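Local coordinates for putative DD-carboxypeptidase TP_0574 (Treponema pallidum, PDB 1O75), which has zinc-stimulated carboxypeptidase activity, binds penicillin and may lower peptidoglycan cross-linking as a membrane lipoprotein of the syphilis spirochaete, at residues E356-D368 / K372-N384. The protein carries 2 engineered substitutions. Sequence-based numbering, arbitrary orientation.
Sequences ETLMDAAVDVFAD and KLVSDQAVSLGQN
Two beta bulges interrupt this hairpin within a few residues, the second strand setting two residues against one at each: Leu373 and Val374 against Val365 (a classic bulge), Asp376 and Gln377 against Val363 (a G1 bulge). At the first, Val365 O takes two donors, Leu373 N at 2.8 Å nearly head-on and Val374 N in the carbonyl plane on a lone pair. At the second, Gln377 N bonds to Val363 O, while Asp376 N, badly angled for that carbonyl, turns to the side chain of Asp364: Asp376 N to Asp364 OD1 is 2.7 Å, with an N-H...O angle of 169°. With CG beside its own backbone N (chi1 -70°), Asp364 offers one carboxylate oxygen to the bulge and leaves OD2 for Arg401 and a salt bridge to Lys372 NZ whose hydrogen bond is weak. Arg401 also pairs with Asp376 OD1, so the two carboxylates share a cation that probably eases their mutual repulsion. The extended Lys372 chain runs alongside Phe366 on its way to Asp364. On the face away from them Val365 and Val374 lie side by side, CB to CB 3.7 Å. The side chains of Val363 and Val379 cross at about a right angle and pack on Leu348 and Ile350, respectively. Strand 372-378 edges a four-stranded antiparallel sheet, then leads into strand 382-385 of a three-stranded one; with that packing, this indicates a small C-terminal beta sandwich.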
loop_
_atom_site.group_PDB
_atom_site.type_symbol
_atom_site.label_atom_id
_atom_site.label_comp_id
_atom_site.label_asym_id
_atom_site.label_seq_id
_atom_site.Cartn_x
_atom_site.Cartn_y
_atom_site.Cartn_z
ATOM N N GLU B 356 14.394 31.056 6.983
ATOM C CA GLU B 356 15.290 29.929 7.193
ATOM C C GLU B 356 14.500 28.670 7.526
ATOM O O GLU B 356 14.859 27.572 7.107
ATOM C CB GLU B 356 16.264 30.215 8.335
ATOM C CG GLU B 356 17.089 28.992 8.731
ATOM C CD GLU B 356 17.989 29.236 9.929
ATOM O OE1 GLU B 356 17.475 29.631 11.000
ATOM O OE2 GLU B 356 19.216 29.023 9.800
ATOM N N THR B 357 13.427 28.840 8.291
ATOM C CA THR B 357 12.589 27.718 8.695
ATOM C C THR B 357 11.969 27.006 7.486
ATOM O O THR B 357 11.671 25.810 7.546
ATOM C CB THR B 357 11.472 28.194 9.656
ATOM O OG1 THR B 357 10.774 27.064 10.194
ATOM C CG2 THR B 357 10.489 29.069 8.928
ATOM N N LEU B 358 11.794 27.735 6.385
ATOM C CA LEU B 358 11.208 27.155 5.174
ATOM C C LEU B 358 12.251 26.701 4.153
ATOM O O LEU B 358 11.934 26.481 2.983
ATOM C CB LEU B 358 10.239 28.152 4.524
ATOM C CG LEU B 358 9.041 28.571 5.383
ATOM C CD1 LEU B 358 8.158 29.528 4.607
ATOM C CD2 LEU B 358 8.245 27.341 5.801
ATOM N N MET B 359 13.493 26.554 4.605
ATOM C CA MET B 359 14.584 26.110 3.739
ATOM C C MET B 359 14.406 24.635 3.410
ATOM O O MET B 359 14.135 23.823 4.294
ATOM C CB MET B 359 15.940 26.299 4.436
ATOM C CG MET B 359 16.357 27.748 4.682
ATOM S SD MET B 359 16.848 28.622 3.175
ATOM C CE MET B 359 18.517 27.972 2.954
ATOM N N ASP B 360 14.563 24.286 2.140
ATOM C CA ASP B 360 14.424 22.897 1.728
ATOM C C ASP B 360 13.055 22.318 2.112
ATOM O O ASP B 360 12.903 21.103 2.233
ATOM C CB ASP B 360 15.533 22.052 2.367
ATOM C CG ASP B 360 16.921 22.418 1.860
ATOM O OD1 ASP B 360 17.309 21.931 0.772
ATOM O OD2 ASP B 360 17.620 23.198 2.550
ATOM N N ALA B 361 12.067 23.186 2.312
ATOM C CA ALA B 361 10.729 22.731 2.661
ATOM C C ALA B 361 10.031 22.197 1.416
ATOM O O ALA B 361 10.369 22.573 0.293
ATOM C CB ALA B 361 9.926 23.865 3.259
ATOM N N ALA B 362 9.061 21.313 1.620
ATOM C CA ALA B 362 8.316 20.731 0.513
ATOM C C ALA B 362 6.874 20.493 0.949
ATOM O O ALA B 362 6.577 20.477 2.149
ATOM C CB ALA B 362 8.958 19.421 0.082
ATOM N N VAL B 363 5.974 20.318 -0.013
ATOM C CA VAL B 363 4.584 20.088 0.336
ATOM C C VAL B 363 3.884 19.055 -0.534
ATOM O O VAL B 363 4.327 18.733 -1.640
ATOM C CB VAL B 363 3.743 21.388 0.243
ATOM C CG1 VAL B 363 4.402 22.509 1.028
ATOM C CG2 VAL B 363 3.561 21.778 -1.220
ATOM N N ASP B 364 2.791 18.532 0.002
ATOM C CA ASP B 364 1.924 17.605 -0.708
ATOM C C ASP B 364 0.591 18.339 -0.605
ATOM O O ASP B 364 0.401 19.143 0.313
ATOM C CB ASP B 364 1.789 16.245 0.003
ATOM C CG ASP B 364 3.057 15.409 -0.047
ATOM O OD1 ASP B 364 3.861 15.556 -0.990
ATOM O OD2 ASP B 364 3.236 14.578 0.866
ATOM N N VAL B 365 -0.316 18.103 -1.542
ATOM C CA VAL B 365 -1.623 18.737 -1.476
ATOM C C VAL B 365 -2.620 17.735 -2.010
ATOM O O VAL B 365 -2.448 17.213 -3.112
ATOM C CB VAL B 365 -1.710 20.014 -2.322
ATOM C CG1 VAL B 365 -3.115 20.600 -2.200
ATOM C CG2 VAL B 365 -0.664 21.027 -1.856
ATOM N N PHE B 366 -3.653 17.455 -1.223
ATOM C CA PHE B 366 -4.654 16.493 -1.635
ATOM C C PHE B 366 -5.980 16.717 -0.937
ATOM O O PHE B 366 -6.013 17.123 0.226
ATOM C CB PHE B 366 -4.147 15.069 -1.357
ATOM C CG PHE B 366 -3.813 14.809 0.090
ATOM C CD1 PHE B 366 -4.794 14.384 0.984
ATOM C CD2 PHE B 366 -2.515 14.991 0.559
ATOM C CE1 PHE B 366 -4.485 14.142 2.329
ATOM C CE2 PHE B 366 -2.196 14.753 1.899
ATOM C CZ PHE B 366 -3.184 14.327 2.785
ATOM N N ALA B 367 -7.074 16.471 -1.654
ATOM C CA ALA B 367 -8.402 16.624 -1.077
ATOM C C ALA B 367 -8.637 15.391 -0.212
ATOM O O ALA B 367 -8.206 14.294 -0.564
ATOM C CB ALA B 367 -9.444 16.719 -2.171
ATOM N N ASP B 368 -9.309 15.588 0.918
ATOM C CA ASP B 368 -9.593 14.530 1.891
ATOM C C ASP B 368 -9.303 13.090 1.447
ATOM O O ASP B 368 -8.258 12.534 1.798
ATOM C CB ASP B 368 -11.041 14.648 2.399
ATOM C CG ASP B 368 -11.325 16.002 3.070
ATOM O OD1 ASP B 368 -10.428 16.541 3.763
ATOM O OD2 ASP B 368 -12.455 16.526 2.913
ATOM N N LYS B 372 -3.205 12.688 -4.643
ATOM C CA LYS B 372 -2.482 13.948 -4.494
ATOM C C LYS B 372 -2.467 14.759 -5.775
ATOM O O LYS B 372 -2.270 14.213 -6.862
ATOM C CB LYS B 372 -1.029 13.690 -4.068
ATOM C CG LYS B 372 -0.862 13.175 -2.650
ATOM C CD LYS B 372 0.592 12.823 -2.362
ATOM C CE LYS B 372 0.747 12.237 -0.960
ATOM N NZ LYS B 372 2.134 11.731 -0.709
ATOM N N LEU B 373 -2.682 16.065 -5.645
ATOM C CA LEU B 373 -2.642 16.958 -6.800
ATOM C C LEU B 373 -1.211 17.459 -6.893
ATOM O O LEU B 373 -0.691 17.716 -7.975
ATOM C CB LEU B 373 -3.576 18.153 -6.608
ATOM C CG LEU B 373 -5.059 17.907 -6.323
ATOM C CD1 LEU B 373 -5.801 19.220 -6.525
ATOM C CD2 LEU B 373 -5.629 16.839 -7.254
ATOM N N VAL B 374 -0.582 17.581 -5.730
ATOM C CA VAL B 374 0.789 18.061 -5.609
ATOM C C VAL B 374 1.593 17.070 -4.764
ATOM O O VAL B 374 1.195 16.737 -3.649
ATOM C CB VAL B 374 0.798 19.452 -4.921
ATOM C CG1 VAL B 374 2.211 19.908 -4.658
ATOM C CG2 VAL B 374 0.060 20.465 -5.792
ATOM N N SER B 375 2.712 16.591 -5.297
ATOM C CA SER B 375 3.561 15.653 -4.568
ATOM C C SER B 375 4.975 16.165 -4.396
ATOM O O SER B 375 5.675 16.417 -5.375
ATOM C CB SER B 375 3.632 14.301 -5.273
ATOM O OG SER B 375 2.485 13.523 -5.002
ATOM N N ASP B 376 5.381 16.313 -3.139
ATOM C CA ASP B 376 6.721 16.764 -2.794
ATOM C C ASP B 376 7.222 17.945 -3.620
ATOM O O ASP B 376 8.304 17.891 -4.195
ATOM C CB ASP B 376 7.691 15.597 -2.942
ATOM C CG ASP B 376 8.967 15.812 -2.176
ATOM O OD1 ASP B 376 8.869 16.242 -1.006
ATOM O OD2 ASP B 376 10.054 15.545 -2.732
ATOM N N GLN B 377 6.433 19.009 -3.678
ATOM C CA GLN B 377 6.824 20.193 -4.438
ATOM C C GLN B 377 7.569 21.184 -3.562
ATOM O O GLN B 377 7.049 21.627 -2.536
ATOM C CB GLN B 377 5.595 20.881 -5.043
ATOM C CG GLN B 377 5.029 20.163 -6.243
ATOM C CD GLN B 377 6.076 19.939 -7.311
ATOM O OE1 GLN B 377 6.682 20.888 -7.816
ATOM N NE2 GLN B 377 6.300 18.677 -7.661
ATOM N N ALA B 378 8.788 21.524 -3.973
ATOM C CA ALA B 378 9.609 22.471 -3.228
ATOM C C ALA B 378 8.823 23.757 -3.059
ATOM O O ALA B 378 8.058 24.149 -3.941
ATOM C CB ALA B 378 10.906 22.740 -3.972
ATOM N N VAL B 379 9.007 24.416 -1.925
ATOM C CA VAL B 379 8.288 25.650 -1.655
ATOM C C VAL B 379 9.100 26.631 -0.820
ATOM O O VAL B 379 10.049 26.250 -0.127
ATOM C CB VAL B 379 6.942 25.341 -0.951
ATOM C CG1 VAL B 379 6.490 26.521 -0.118
ATOM C CG2 VAL B 379 5.890 25.014 -1.990
ATOM N N SER B 380 8.714 27.901 -0.909
ATOM C CA SER B 380 9.366 28.977 -0.175
ATOM C C SER B 380 8.295 29.886 0.413
ATOM O O SER B 380 7.099 29.691 0.181
ATOM C CB SER B 380 10.267 29.786 -1.110
ATOM O OG SER B 380 11.184 28.937 -1.779
ATOM N N LEU B 381 8.732 30.882 1.176
ATOM C CA LEU B 381 7.824 31.830 1.805
ATOM C C LEU B 381 7.149 32.719 0.752
ATOM O O LEU B 381 7.762 33.078 -0.259
ATOM C CB LEU B 381 8.608 32.680 2.811
ATOM C CG LEU B 381 7.882 33.713 3.669
ATOM C CD1 LEU B 381 6.760 33.063 4.472
ATOM C CD2 LEU B 381 8.899 34.362 4.595
ATOM N N GLY B 382 5.882 33.057 0.982
ATOM C CA GLY B 382 5.159 33.901 0.044
ATOM C C GLY B 382 4.141 33.184 -0.832
ATOM O O GLY B 382 3.247 32.498 -0.337
ATOM N N GLN B 383 4.274 33.347 -2.145
ATOM C CA GLN B 383 3.356 32.719 -3.089
ATOM C C GLN B 383 4.065 31.648 -3.915
ATOM O O GLN B 383 5.214 31.818 -4.321
ATOM C CB GLN B 383 2.751 33.782 -4.008
ATOM C CG GLN B 383 1.973 34.862 -3.263
ATOM C CD GLN B 383 1.453 35.957 -4.186
ATOM O OE1 GLN B 383 0.746 35.680 -5.157
ATOM N NE2 GLN B 383 1.797 37.207 -3.883
ATOM N N ASN B 384 3.371 30.542 -4.162
ATOM C CA ASN B 384 3.940 29.433 -4.918
ATOM C C ASN B 384 2.981 28.913 -5.989
ATOM O O ASN B 384 1.986 28.262 -5.676
ATOM C CB ASN B 384 4.287 28.292 -3.958
ATOM C CG ASN B 384 5.193 28.735 -2.822
ATOM O OD1 ASN B 384 6.418 28.617 -2.903
ATOM N ND2 ASN B 384 4.593 29.260 -1.758
#